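Local atomic coordinates of peroxiredoxin HYR1 (PDB entry 3CMI), a protein that reduces hydroperoxides with electrons from thioredoxin and, as a sensor of hydroperoxide stress, oxidises and thereby activates the transcription factor YAP1. Residues 135-140 / 154-159; 145-150 / 163-168; 23-28 / 97-102; 28-33 / 66-71. All coordinates share one frame; numbering follows the deposited sequence.

Contact 1. Residues 135-140 / 154-159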
loop_
_atom_site.group_PDB
_atom_site.type_symbol
_atom_site.label_atom_id
_atom_site.label_comp_id
_atom_site.label_asym_id
_atom_site.label_seq_id
_atom_site.Cartn_x
_atom_site.Cartn_y
_atom_site.Cartn_z
ATOM N N PHE A 135 2.268 -4.786 -7.678
ATOM C CA PHE A 135 2.739 -3.407 -7.431
ATOM C C PHE A 135 1.749 -2.286 -7.767
ATOM O O PHE A 135 2.153 -1.185 -8.144
ATOM C CB PHE A 135 4.106 -3.149 -8.094
ATOM C CG PHE A 135 5.157 -4.153 -7.723
ATOM C CD1 PHE A 135 5.760 -4.117 -6.469
ATOM C CD2 PHE A 135 5.544 -5.135 -8.626
ATOM C CE1 PHE A 135 6.733 -5.052 -6.118
ATOM C CE2 PHE A 135 6.514 -6.073 -8.289
ATOM C CZ PHE A 135 7.110 -6.034 -7.032
ATOM N N GLU A 136 0.460 -2.563 -7.615
ATOM C CA GLU A 136 -0.542 -1.504 -7.602
ATOM C C GLU A 136 -0.437 -0.771 -6.254
ATOM O O GLU A 136 -0.087 -1.378 -5.237
ATOM C CB GLU A 136 -1.939 -2.089 -7.818
ATOM C CG GLU A 136 -2.875 -1.164 -8.558
ATOM C CD GLU A 136 -4.066 -1.870 -9.188
ATOM O OE1 GLU A 136 -5.198 -1.541 -8.801
ATOM O OE2 GLU A 136 -3.888 -2.733 -10.072
ATOM N N LYS A 137 -0.725 0.530 -6.260
ATOM C CA LYS A 137 -0.425 1.413 -5.128
ATOM C C LYS A 137 -1.606 2.298 -4.732
ATOM O O LYS A 137 -2.296 2.868 -5.594
ATOM C CB LYS A 137 0.770 2.311 -5.466
ATOM C CG LYS A 137 2.036 1.572 -5.906
ATOM C CD LYS A 137 2.835 2.410 -6.880
ATOM C CE LYS A 137 3.992 1.623 -7.484
ATOM N NZ LYS A 137 3.638 0.973 -8.777
ATOM N N PHE A 138 -1.830 2.406 -3.426
ATOM C CA PHE A 138 -2.838 3.298 -2.861
ATOM C C PHE A 138 -2.144 4.255 -1.906
ATOM O O PHE A 138 -1.387 3.830 -1.033
ATOM C CB PHE A 138 -3.893 2.520 -2.067
ATOM C CG PHE A 138 -4.739 1.584 -2.891
ATOM C CD1 PHE A 138 -4.264 0.324 -3.260
ATOM C CD2 PHE A 138 -6.042 1.932 -3.235
ATOM C CE1 PHE A 138 -5.063 -0.554 -3.995
ATOM C CE2 PHE A 138 -6.845 1.058 -3.960
ATOM C CZ PHE A 138 -6.353 -0.183 -4.348
ATOM N N LEU A 139 -2.408 5.547 -2.069
ATOM C CA LEU A 139 -1.842 6.558 -1.190
ATOM C C LEU A 139 -2.914 7.020 -0.206
ATOM O O LEU A 139 -4.024 7.382 -0.611
ATOM C CB LEU A 139 -1.309 7.724 -2.029
ATOM C CG LEU A 139 -0.163 8.620 -1.560
ATOM C CD1 LEU A 139 1.018 7.850 -0.962
ATOM C CD2 LEU A 139 0.290 9.480 -2.731
ATOM N N VAL A 140 -2.578 6.992 1.083
ATOM C CA VAL A 140 -3.512 7.329 2.157
ATOM C C VAL A 140 -3.115 8.605 2.921
ATOM O O VAL A 140 -1.945 8.825 3.242
ATOM C CB VAL A 140 -3.698 6.127 3.137
ATOM C CG1 VAL A 140 -4.663 6.469 4.264
ATOM C CG2 VAL A 140 -4.189 4.889 2.382
ATOM N N THR A 154 3.049 2.805 -12.800
ATOM C CA THR A 154 3.521 4.101 -12.316
ATOM C C THR A 154 4.592 3.854 -11.268
ATOM O O THR A 154 4.357 3.163 -10.276
ATOM C CB THR A 154 2.399 5.065 -11.794
ATOM O OG1 THR A 154 2.553 5.313 -10.394
ATOM C CG2 THR A 154 1.028 4.547 -12.083
ATOM N N LYS A 155 5.775 4.400 -11.523
ATOM C CA LYS A 155 6.938 4.167 -10.679
ATOM C C LYS A 155 6.787 4.911 -9.350
ATOM O O LYS A 155 6.230 6.008 -9.320
ATOM C CB LYS A 155 8.224 4.563 -11.408
ATOM C CG LYS A 155 8.257 4.138 -12.878
ATOM C CD LYS A 155 9.540 3.389 -13.249
ATOM C CE LYS A 155 9.423 1.889 -12.928
ATOM N NZ LYS A 155 10.585 1.094 -13.432
ATOM N N PRO A 156 7.245 4.294 -8.240
ATOM C CA PRO A 156 7.121 4.910 -6.919
ATOM C C PRO A 156 7.686 6.329 -6.862
ATOM O O PRO A 156 7.081 7.204 -6.241
ATOM C CB PRO A 156 7.928 3.963 -6.018
ATOM C CG PRO A 156 7.817 2.649 -6.689
ATOM C CD PRO A 156 7.883 2.967 -8.158
ATOM N N SER A 157 8.822 6.551 -7.518
ATOM C CA SER A 157 9.457 7.872 -7.583
ATOM C C SER A 157 8.528 8.958 -8.145
ATOM O O SER A 157 8.605 10.121 -7.739
ATOM C CB SER A 157 10.741 7.797 -8.413
ATOM O OG SER A 157 10.474 7.330 -9.729
ATOM N N SER A 158 7.647 8.574 -9.067
ATOM C CA SER A 158 6.695 9.504 -9.689
ATOM C C SER A 158 5.652 10.067 -8.712
ATOM O O SER A 158 4.985 11.067 -9.008
ATOM C CB SER A 158 6.000 8.824 -10.866
ATOM O OG SER A 158 6.903 8.667 -11.949
ATOM N N LEU A 159 5.530 9.415 -7.556
ATOM C CA LEU A 159 4.575 9.769 -6.506
ATOM C C LEU A 159 5.153 10.728 -5.461
ATOM O O LEU A 159 4.434 11.162 -4.555
ATOM C CB LEU A 159 4.116 8.491 -5.784
ATOM C CG LEU A 159 2.844 7.716 -6.148
ATOM C CD1 LEU A 159 2.531 7.680 -7.646
ATOM C CD2 LEU A 159 2.912 6.301 -5.555
#

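Contact 2. Residues 145-150 / 163-168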
loop_
_atom_site.group_PDB
_atom_site.type_symbol
_atom_site.label_atom_id
_atom_site.label_comp_id
_atom_site.label_asym_id
_atom_site.label_seq_id
_atom_site.Cartn_x
_atom_site.Cartn_y
_atom_site.Cartn_z
ATOM N N LYS A 145 -7.793 9.036 4.988
ATOM C CA LYS A 145 -8.614 9.028 3.782
ATOM C C LYS A 145 -7.782 8.680 2.549
ATOM O O LYS A 145 -6.721 9.262 2.316
ATOM C CB LYS A 145 -9.309 10.384 3.600
ATOM C CG LYS A 145 -10.295 10.727 4.711
ATOM C CD LYS A 145 -10.945 12.082 4.490
ATOM C CE LYS A 145 -11.789 12.509 5.695
ATOM N NZ LYS A 145 -13.093 11.777 5.792
ATOM N N VAL A 146 -8.267 7.725 1.762
ATOM C CA VAL A 146 -7.564 7.307 0.553
ATOM C C VAL A 146 -7.568 8.451 -0.466
ATOM O O VAL A 146 -8.627 8.944 -0.866
ATOM C CB VAL A 146 -8.161 6.015 -0.053
ATOM C CG1 VAL A 146 -7.300 5.525 -1.210
ATOM C CG2 VAL A 146 -8.293 4.919 1.018
ATOM N N TYR A 147 -6.368 8.875 -0.856
ATOM C CA TYR A 147 -6.189 10.005 -1.764
ATOM C C TYR A 147 -6.312 9.588 -3.227
ATOM O O TYR A 147 -6.997 10.252 -4.011
ATOM C CB TYR A 147 -4.835 10.684 -1.517
ATOM C CG TYR A 147 -4.573 11.872 -2.420
ATOM C CD1 TYR A 147 -3.728 11.759 -3.526
ATOM C CD2 TYR A 147 -5.177 13.107 -2.175
ATOM C CE1 TYR A 147 -3.489 12.846 -4.363
ATOM C CE2 TYR A 147 -4.941 14.206 -3.008
ATOM C CZ TYR A 147 -4.096 14.064 -4.099
ATOM O OH TYR A 147 -3.853 15.139 -4.927
ATOM N N GLU A 148 -5.638 8.496 -3.587
ATOM C CA GLU A 148 -5.605 8.026 -4.971
ATOM C C GLU A 148 -5.035 6.616 -5.106
ATOM O O GLU A 148 -4.215 6.171 -4.294
ATOM C CB GLU A 148 -4.811 9.006 -5.854
ATOM C CG GLU A 148 -4.924 8.784 -7.370
ATOM C CD GLU A 148 -6.363 8.730 -7.870
ATOM O OE1 GLU A 148 -6.840 9.763 -8.370
ATOM O OE2 GLU A 148 -7.017 7.663 -7.751
ATOM N N ARG A 149 -5.498 5.931 -6.148
ATOM C CA ARG A 149 -5.023 4.615 -6.546
ATOM C C ARG A 149 -4.203 4.748 -7.838
ATOM O O ARG A 149 -4.617 5.428 -8.783
ATOM C CB ARG A 149 -6.231 3.707 -6.758
ATOM C CG ARG A 149 -5.947 2.281 -7.182
ATOM C CD ARG A 149 -7.279 1.595 -7.468
ATOM N NE ARG A 149 -7.132 0.218 -7.919
ATOM C CZ ARG A 149 -8.111 -0.682 -7.902
ATOM N NH1 ARG A 149 -9.309 -0.364 -7.432
ATOM N NH2 ARG A 149 -7.886 -1.910 -8.348
ATOM N N TYR A 150 -3.043 4.100 -7.869
ATOM C CA TYR A 150 -2.135 4.185 -9.014
ATOM C C TYR A 150 -1.862 2.801 -9.574
ATOM O O TYR A 150 -1.787 1.828 -8.828
ATOM C CB TYR A 150 -0.817 4.840 -8.602
ATOM C CG TYR A 150 -0.991 6.201 -7.973
ATOM C CD1 TYR A 150 -1.120 6.339 -6.591
ATOM C CD2 TYR A 150 -1.040 7.353 -8.764
ATOM C CE1 TYR A 150 -1.289 7.591 -6.011
ATOM C CE2 TYR A 150 -1.208 8.610 -8.193
ATOM C CZ TYR A 150 -1.330 8.718 -6.817
ATOM O OH TYR A 150 -1.497 9.954 -6.244
ATOM N N ILE A 163 3.228 12.781 -2.549
ATOM C CA ILE A 163 3.545 12.438 -1.154
ATOM C C ILE A 163 3.922 13.696 -0.372
ATOM O O ILE A 163 3.474 13.884 0.761
ATOM C CB ILE A 163 4.640 11.335 -1.046
ATOM C CG1 ILE A 163 4.090 9.996 -1.552
ATOM C CG2 ILE A 163 5.121 11.141 0.412
ATOM C CD1 ILE A 163 5.145 8.930 -1.799
ATOM N N GLU A 164 4.710 14.570 -0.996
ATOM C CA GLU A 164 5.158 15.798 -0.341
ATOM C C GLU A 164 4.004 16.735 0.020
ATOM O O GLU A 164 4.013 17.316 1.103
ATOM C CB GLU A 164 6.241 16.518 -1.163
ATOM C CG GLU A 164 7.591 15.816 -1.060
ATOM C CD GLU A 164 8.760 16.603 -1.619
ATOM O OE1 GLU A 164 8.674 17.846 -1.744
ATOM O OE2 GLU A 164 9.789 15.961 -1.921
ATOM N N GLU A 165 3.012 16.869 -0.863
ATOM C CA GLU A 165 1.862 17.734 -0.560
ATOM C C GLU A 165 0.946 17.175 0.529
ATOM O O GLU A 165 0.325 17.933 1.273
ATOM C CB GLU A 165 1.090 18.174 -1.821
ATOM C CG GLU A 165 0.381 17.090 -2.618
ATOM C CD GLU A 165 -0.144 17.593 -3.973
ATOM O OE1 GLU A 165 -0.349 18.815 -4.139
ATOM O OE2 GLU A 165 -0.364 16.759 -4.880
ATOM N N LEU A 166 0.879 15.848 0.626
ATOM C CA LEU A 166 0.141 15.189 1.709
ATOM C C LEU A 166 0.873 15.303 3.044
ATOM O O LEU A 166 0.244 15.398 4.097
ATOM C CB LEU A 166 -0.119 13.715 1.386
ATOM C CG LEU A 166 -1.024 13.353 0.207
ATOM C CD1 LEU A 166 -1.119 11.843 0.098
ATOM C CD2 LEU A 166 -2.410 13.970 0.347
ATOM N N LEU A 167 2.200 15.290 2.997
ATOM C CA LEU A 167 3.001 15.406 4.213
ATOM C C LEU A 167 2.858 16.791 4.846
ATOM O O LEU A 167 2.966 16.937 6.066
ATOM C CB LEU A 167 4.473 15.085 3.931
ATOM C CG LEU A 167 4.886 13.628 3.688
ATOM C CD1 LEU A 167 6.248 13.579 3.022
ATOM C CD2 LEU A 167 4.903 12.813 4.975
ATOM N N LYS A 168 2.596 17.794 4.005
ATOM C CA LYS A 168 2.461 19.188 4.429
ATOM C C LYS A 168 1.045 19.563 4.904
ATOM O O LYS A 168 0.811 20.701 5.316
ATOM C CB LYS A 168 2.906 20.126 3.297
ATOM C CG LYS A 168 4.378 20.002 2.905
ATOM C CD LYS A 168 4.727 20.920 1.739
ATOM C CE LYS A 168 6.078 20.557 1.136
ATOM N NZ LYS A 168 6.551 21.546 0.120
#

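Contact 3. Residues 23-28 / 97-102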
loop_
_atom_site.group_PDB
_atom_site.type_symbol
_atom_site.label_atom_id
_atom_site.label_comp_id
_atom_site.label_asym_id
_atom_site.label_seq_id
_atom_site.Cartn_x
_atom_site.Cartn_y
_atom_site.Cartn_z
ATOM N N GLN A 23 1.670 -11.717 13.296
ATOM C CA GLN A 23 1.109 -10.924 14.394
ATOM C C GLN A 23 0.253 -9.763 13.863
ATOM O O GLN A 23 0.531 -9.226 12.773
ATOM C CB GLN A 23 2.217 -10.388 15.311
ATOM C CG GLN A 23 3.008 -11.474 16.080
ATOM C CD GLN A 23 2.085 -12.474 16.893
ATOM O OE1 GLN A 23 1.087 -11.909 17.447
ATOM N NE2 GLN A 23 2.314 -13.926 16.651
ATOM N N PRO A 24 -0.793 -9.369 14.634
ATOM C CA PRO A 24 -1.635 -8.232 14.250
ATOM C C PRO A 24 -0.818 -6.971 14.011
ATOM O O PRO A 24 0.058 -6.625 14.813
ATOM C CB PRO A 24 -2.548 -8.038 15.463
ATOM C CG PRO A 24 -2.613 -9.399 16.102
ATOM C CD PRO A 24 -1.239 -9.986 15.906
ATOM N N PHE A 25 -1.095 -6.311 12.889
ATOM C CA PHE A 25 -0.488 -5.028 12.577
ATOM C C PHE A 25 -1.601 -3.986 12.507
ATOM O O PHE A 25 -2.167 -3.746 11.435
ATOM C CB PHE A 25 0.299 -5.101 11.266
ATOM C CG PHE A 25 1.105 -3.860 10.973
ATOM C CD1 PHE A 25 2.370 -3.693 11.526
ATOM C CD2 PHE A 25 0.590 -2.852 10.160
ATOM C CE1 PHE A 25 3.118 -2.544 11.267
ATOM C CE2 PHE A 25 1.326 -1.707 9.900
ATOM C CZ PHE A 25 2.592 -1.554 10.454
ATOM N N PRO A 26 -1.929 -3.368 13.655
ATOM C CA PRO A 26 -3.074 -2.459 13.688
ATOM C C PRO A 26 -2.777 -1.134 12.989
ATOM O O PRO A 26 -1.742 -0.517 13.242
ATOM C CB PRO A 26 -3.328 -2.261 15.186
ATOM C CG PRO A 26 -2.016 -2.527 15.845
ATOM C CD PRO A 26 -1.255 -3.477 14.964
ATOM N N PHE A 27 -3.677 -0.712 12.106
ATOM C CA PHE A 27 -3.475 0.511 11.323
ATOM C C PHE A 27 -3.654 1.793 12.141
ATOM O O PHE A 27 -3.406 2.885 11.639
ATOM C CB PHE A 27 -4.403 0.526 10.105
ATOM C CG PHE A 27 -3.851 -0.187 8.893
ATOM C CD1 PHE A 27 -2.822 -1.122 9.003
ATOM C CD2 PHE A 27 -4.395 0.055 7.635
ATOM C CE1 PHE A 27 -2.328 -1.778 7.874
ATOM C CE2 PHE A 27 -3.911 -0.601 6.504
ATOM C CZ PHE A 27 -2.879 -1.515 6.622
ATOM N N ASP A 28 -4.081 1.670 13.398
ATOM C CA ASP A 28 -4.214 2.850 14.253
ATOM C C ASP A 28 -2.850 3.482 14.561
ATOM O O ASP A 28 -2.767 4.678 14.845
ATOM C CB ASP A 28 -5.009 2.548 15.532
ATOM C CG ASP A 28 -4.273 1.627 16.484
ATOM O OD1 ASP A 28 -4.528 1.716 17.702
ATOM O OD2 ASP A 28 -3.446 0.811 16.025
ATOM N N THR A 97 13.102 -2.371 4.105
ATOM C CA THR A 97 13.063 -2.099 5.550
ATOM C C THR A 97 11.710 -1.576 6.047
ATOM O O THR A 97 11.549 -1.294 7.236
ATOM C CB THR A 97 14.174 -1.126 5.999
ATOM O OG1 THR A 97 14.027 0.117 5.308
ATOM C CG2 THR A 97 15.568 -1.706 5.731
ATOM N N PHE A 98 10.747 -1.437 5.144
ATOM C CA PHE A 98 9.407 -1.008 5.529
ATOM C C PHE A 98 8.535 -2.224 5.851
ATOM O O PHE A 98 8.875 -3.336 5.449
ATOM C CB PHE A 98 8.777 -0.122 4.441
ATOM C CG PHE A 98 8.744 -0.747 3.074
ATOM C CD1 PHE A 98 7.736 -1.648 2.721
ATOM C CD2 PHE A 98 9.695 -0.403 2.119
ATOM C CE1 PHE A 98 7.696 -2.211 1.446
ATOM C CE2 PHE A 98 9.662 -0.962 0.846
ATOM C CZ PHE A 98 8.660 -1.869 0.508
ATOM N N PRO A 99 7.421 -2.026 6.589
ATOM C CA PRO A 99 6.603 -3.175 7.012
ATOM C C PRO A 99 6.092 -4.060 5.871
ATOM O O PRO A 99 5.445 -3.577 4.940
ATOM C CB PRO A 99 5.430 -2.520 7.755
ATOM C CG PRO A 99 5.979 -1.219 8.227
ATOM C CD PRO A 99 6.866 -0.759 7.105
ATOM N N ILE A 100 6.412 -5.349 5.968
ATOM C CA ILE A 100 5.905 -6.382 5.067
ATOM C C ILE A 100 4.933 -7.263 5.849
ATOM O O ILE A 100 5.197 -7.637 6.991
ATOM C CB ILE A 100 7.063 -7.231 4.456
ATOM C CG1 ILE A 100 8.008 -6.355 3.613
ATOM C CG2 ILE A 100 6.535 -8.432 3.662
ATOM C CD1 ILE A 100 7.410 -5.785 2.318
ATOM N N MET A 101 3.798 -7.577 5.236
ATOM C CA MET A 101 2.735 -8.314 5.914
ATOM C C MET A 101 2.740 -9.779 5.497
ATOM O O MET A 101 3.506 -10.171 4.618
ATOM C CB MET A 101 1.376 -7.678 5.598
ATOM C CG MET A 101 1.271 -6.184 5.907
ATOM S SD MET A 101 1.164 -5.801 7.671
ATOM C CE MET A 101 2.846 -5.296 8.010
ATOM N N LYS A 102 1.893 -10.583 6.147
ATOM C CA LYS A 102 1.611 -11.953 5.717
ATOM C C LYS A 102 0.997 -11.953 4.307
ATOM O O LYS A 102 0.249 -11.032 3.944
ATOM C CB LYS A 102 0.654 -12.631 6.713
ATOM C CG LYS A 102 0.398 -14.120 6.475
ATOM C CD LYS A 102 -0.658 -14.668 7.444
ATOM C CE LYS A 102 -1.096 -16.088 7.076
ATOM N NZ LYS A 102 -2.372 -16.487 7.755
#

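Contact 4. Residues 28-33 / 66-71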
loop_
_atom_site.group_PDB
_atom_site.type_symbol
_atom_site.label_atom_id
_atom_site.label_comp_id
_atom_site.label_asym_id
_atom_site.label_seq_id
_atom_site.Cartn_x
_atom_site.Cartn_y
_atom_site.Cartn_z
ATOM N N ASP A 28 -4.081 1.670 13.398
ATOM C CA ASP A 28 -4.214 2.850 14.253
ATOM C C ASP A 28 -2.850 3.482 14.561
ATOM O O ASP A 28 -2.767 4.678 14.845
ATOM C CB ASP A 28 -5.009 2.548 15.532
ATOM C CG ASP A 28 -4.273 1.627 16.484
ATOM O OD1 ASP A 28 -4.528 1.716 17.702
ATOM O OD2 ASP A 28 -3.446 0.811 16.025
ATOM N N GLN A 29 -1.786 2.679 14.478
ATOM C CA GLN A 29 -0.412 3.178 14.630
ATOM C C GLN A 29 -0.017 4.088 13.462
ATOM O O GLN A 29 1.001 4.785 13.519
ATOM C CB GLN A 29 0.581 2.015 14.753
ATOM C CG GLN A 29 0.851 1.260 13.441
ATOM C CD GLN A 29 1.629 -0.031 13.649
ATOM O OE1 GLN A 29 1.065 -1.131 13.591
ATOM N NE2 GLN A 29 2.927 0.098 13.902
ATOM N N LEU A 30 -0.837 4.075 12.413
ATOM C CA LEU A 30 -0.581 4.831 11.187
ATOM C C LEU A 30 -1.188 6.237 11.207
ATOM O O LEU A 30 -1.060 6.980 10.231
ATOM C CB LEU A 30 -1.112 4.051 9.978
ATOM C CG LEU A 30 -0.213 3.093 9.180
ATOM C CD1 LEU A 30 0.851 2.376 10.020
ATOM C CD2 LEU A 30 -1.057 2.101 8.397
ATOM N N LYS A 31 -1.844 6.590 12.314
ATOM C CA LYS A 31 -2.503 7.890 12.466
ATOM C C LYS A 31 -1.497 9.035 12.383
ATOM O O LYS A 31 -0.469 9.018 13.063
ATOM C CB LYS A 31 -3.271 7.960 13.792
ATOM C CG LYS A 31 -4.548 7.128 13.830
ATOM C CD LYS A 31 -5.167 7.107 15.218
ATOM C CE LYS A 31 -6.403 6.217 15.254
ATOM N NZ LYS A 31 -6.905 6.002 16.647
ATOM N N GLY A 32 -1.803 10.018 11.540
ATOM C CA GLY A 32 -0.928 11.168 11.335
ATOM C C GLY A 32 0.195 10.902 10.350
ATOM O O GLY A 32 1.076 11.742 10.168
ATOM N N LYS A 33 0.160 9.730 9.719
ATOM C CA LYS A 33 1.164 9.334 8.734
ATOM C C LYS A 33 0.565 9.253 7.344
ATOM O O LYS A 33 -0.579 8.824 7.176
ATOM C CB LYS A 33 1.785 7.974 9.094
ATOM C CG LYS A 33 2.973 8.027 10.055
ATOM C CD LYS A 33 2.540 8.301 11.482
ATOM C CE LYS A 33 3.717 8.228 12.459
ATOM N NZ LYS A 33 4.075 6.809 12.752
ATOM N N THR A 66 5.168 6.032 5.590
ATOM C CA THR A 66 5.525 4.622 5.592
ATOM C C THR A 66 4.940 3.895 4.390
ATOM O O THR A 66 4.077 4.433 3.693
ATOM C CB THR A 66 5.129 3.925 6.919
ATOM O OG1 THR A 66 5.847 2.692 7.030
ATOM C CG2 THR A 66 3.617 3.668 6.991
ATOM N N ILE A 67 5.444 2.685 4.146
ATOM C CA ILE A 67 4.932 1.802 3.101
ATOM C C ILE A 67 4.549 0.465 3.718
ATOM O O ILE A 67 5.351 -0.150 4.423
ATOM C CB ILE A 67 5.967 1.559 1.975
ATOM C CG1 ILE A 67 6.434 2.892 1.370
ATOM C CG2 ILE A 67 5.370 0.663 0.876
ATOM C CD1 ILE A 67 7.602 2.762 0.427
ATOM N N ILE A 68 3.319 0.026 3.463
ATOM C CA ILE A 68 2.897 -1.303 3.897
ATOM C C ILE A 68 2.847 -2.196 2.657
ATOM O O ILE A 68 2.070 -1.944 1.731
ATOM C CB ILE A 68 1.523 -1.281 4.645
ATOM C CG1 ILE A 68 1.451 -0.126 5.663
ATOM C CG2 ILE A 68 1.237 -2.639 5.308
ATOM C CD1 ILE A 68 2.530 -0.147 6.778
ATOM N N GLY A 69 3.715 -3.205 2.625
ATOM C CA GLY A 69 3.791 -4.122 1.487
ATOM C C GLY A 69 3.021 -5.404 1.739
ATOM O O GLY A 69 3.247 -6.074 2.739
ATOM N N PHE A 70 2.104 -5.736 0.834
ATOM C CA PHE A 70 1.328 -6.968 0.933
ATOM C C PHE A 70 1.761 -7.975 -0.138
ATOM O O PHE A 70 1.442 -7.802 -1.322
ATOM C CB PHE A 70 -0.174 -6.683 0.791
ATOM C CG PHE A 70 -0.804 -6.044 2.001
ATOM C CD1 PHE A 70 -0.824 -4.656 2.145
ATOM C CD2 PHE A 70 -1.408 -6.828 2.982
ATOM C CE1 PHE A 70 -1.424 -4.063 3.257
ATOM C CE2 PHE A 70 -2.008 -6.247 4.095
ATOM C CZ PHE A 70 -2.017 -4.860 4.232
ATOM N N PRO A 71 2.507 -9.019 0.263
ATOM C CA PRO A 71 2.763 -10.160 -0.616
ATOM C C PRO A 71 1.476 -10.804 -1.126
ATOM O O PRO A 71 0.492 -10.907 -0.390
ATOM C CB PRO A 71 3.512 -11.142 0.296
ATOM C CG PRO A 71 4.187 -10.268 1.294
ATOM C CD PRO A 71 3.207 -9.161 1.554
#

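Contact 1. Residues 135-140 / 154-159
In the thioredoxin-like fold of this peroxidase, Lys137 on the inner strand 137-140 reaches across to Thr154, Pro156 and Leu159, just ahead of helix 160-167. The lysine carries most of the contact. Its NZ donates to the backbone oxygen of Thr154, with 2.7 Å between Lys137 NZ and Thr154 O. The nitrogen lies 17° from the plane of that carbonyl. A second bond returns to the lysine's own segment: Lys137 NZ is 2.7 Å from Phe135 O and almost in line with that C=O bond. Two carbonyl oxygens thus grip one ammonium group on a buried residue. Their partial negative charge would be expected to favour the protonated lysine. The chain is bent at chi2 and again at chi4, where a torsion of 93° turns NZ aside to bridge the two carbonyls. Its methylenes pack against the apolar residues of 154-159. The Lys137 and Pro156 side chains cross at about a right angle, with CE nearest the ring. Backbone bonding within the 3-10 segment 156-159 links Leu159 N to Pro156 O at 3.0 Å. Leu36 of strand 34-41 touches both Lys137 and Leu159, while Leu53 of helix 47-60 packs on Pro156. Carbon-to-carbon approaches are 4.0 Å from Lys137 CE to Pro156 CG and 4.1 Å from Lys137 CD to Leu159 CD2.

Contact 2. Residues 145-150 / 163-168
Tyr147 of strand 146-150 meets Leu166 of helix 160-167 in a CH-pi contact. Methyl CD2 of Leu166 lies over one face of the tyrosine ring, shifted toward the rim, with 4.2 Å from Leu166 CD2 to the centroid of the Tyr147 ring. The nearest ring atom is Tyr147 CD2, 3.8 Å from Leu166 CD2. At the far end of the ring the hydroxyl approaches exposed Glu165. Tyr147 OH and Glu165 OE2 are 3.8 Å apart, too far for a hydrogen bond, and the ring and carboxylate planes are turned 55° from each other. The ring extends to the helix because its CG is anti to the backbone N (chi1 -180°). Tyr150 OH comes to the edge of the Tyr147 ring, in its plane. Thr162 touches both tyrosines. The next shell is the backbone. Tyr147 and Glu148 both face Leu139 of strand 137-140, forming a classic beta bulge, and Ile163 and Leu166 pack on the same leucine. Glu148 then folds back: its OE2 accepts from Arg149 N through the anti lone pair, with 2.8 Å between Glu148 OE2 and Arg149 N. Glu148 CG also covers one face of the Tyr150 ring. The guanidinium of Arg149 is held in turn by a salt bridge to Glu136. The contact therefore joins the last strand of the sheet to the C-terminal helix by dispersion and CH-pi forces, with no hydrogen bond between the two segments.

Contact 3. Residues 23-28 / 97-102
A Met-aromatic contact between Met101 and Phe25 joins two loops of the thioredoxin-like fold, one before strand 34-41 and one between strand 65-72 and helix 113-121. The methyl group provides the CH-pi part. Met101 CE lies over one face of the Phe25 ring, 3.9 Å from its centroid and 17° from the ring normal, displaced toward the rim near CG. The sulfur provides the second part. Met101 SD is 4.4 Å from the Phe25 ring centroid and approaches obliquely, on the side of the ring where CB is attached. Bends at chi2 and chi3 (-74° and 101°) fold the thioether so that both atoms reach the ring, and the two side chains cross at about a right angle. Plain apolar packing adds Pro99, whose CB and CG approach the far end of the ring, with 4.0 Å between Pro99 CB and Phe25 CZ. Within segment 23-28, Phe27 CE1 sits in the plane of the Phe25 ring, at its edge. Ile68 of strand 65-72 touches both Phe25 and Met101. Backbone hydrogen bonds position the partners: Pro99 and Met101 both bond to Gly69 of that strand, and Phe25 bonds to Pro17. The closest pair is Met101 CE and Phe25 CG, 3.7 Å apart.

Contact 4. Residues 28-33 / 66-71
The loop holding Leu30 passes beside the edge strand holding Thr66 and Ile68 without a backbone hydrogen bond between them. Residues 28-30 complete a 3-10 segment that begins at Phe27; a type II beta turn from Leu30 to Lys33 follows. Lys33 N bonds to Leu30 O at 3.1 Å. Gly32 takes the third position of this turn with a positive phi of 83°, which suits glycine. Segment 66-71 is extended and belongs to strand 65-72. It pairs with strand 34-41, into which the turn leads. Leu30 bridges the gap with its two methyl groups. One meets the threonine methyl, with Leu30 CD1 4.3 Å from Thr66 CG2. The other meets isoleucine, with Leu30 CD2 4.3 Å from Ile68 CG1. Thr66 and Ile68, two residues apart, present the same side of the strand to the leucine. Val35 of strand 34-41 touches both Leu30 and Ile68. Gly32 O also accepts a hydrogen bond from Lys142 NZ. Pro99 packs on Thr66. The interaction is thus wholly apolar: Leu30 is buried against the sheet by van der Waals packing, and the hydrogen bond from Lys33 N to Leu30 O closes the turn that follows it.

In the fold
Contacts 1, 2 and 4 all reach the mixed sheet. Contacts 1 and 4 are buried, while contacts 2 and 3 are partly buried. Contacts 1 and 2 meet through the neighbouring strands 137-140 and 146-150, with centres about 10 Å apart. They cross along the chain, and backbone pairing of Lys137 with Tyr150 joins them. Contacts 3 and 4 share Asp28, and loop 97-102 of contact 3 runs against strand 65-72 of contact 4. Contact 4 is nested within the loop closed by contact 3. Only contact 1 carries a hydrogen bond between its segments. Contacts 2 and 3 rest on aromatic rings, and contact 4 on aliphatic groups. Contacts 1 and 3 lie on opposite sides of the chain's centre.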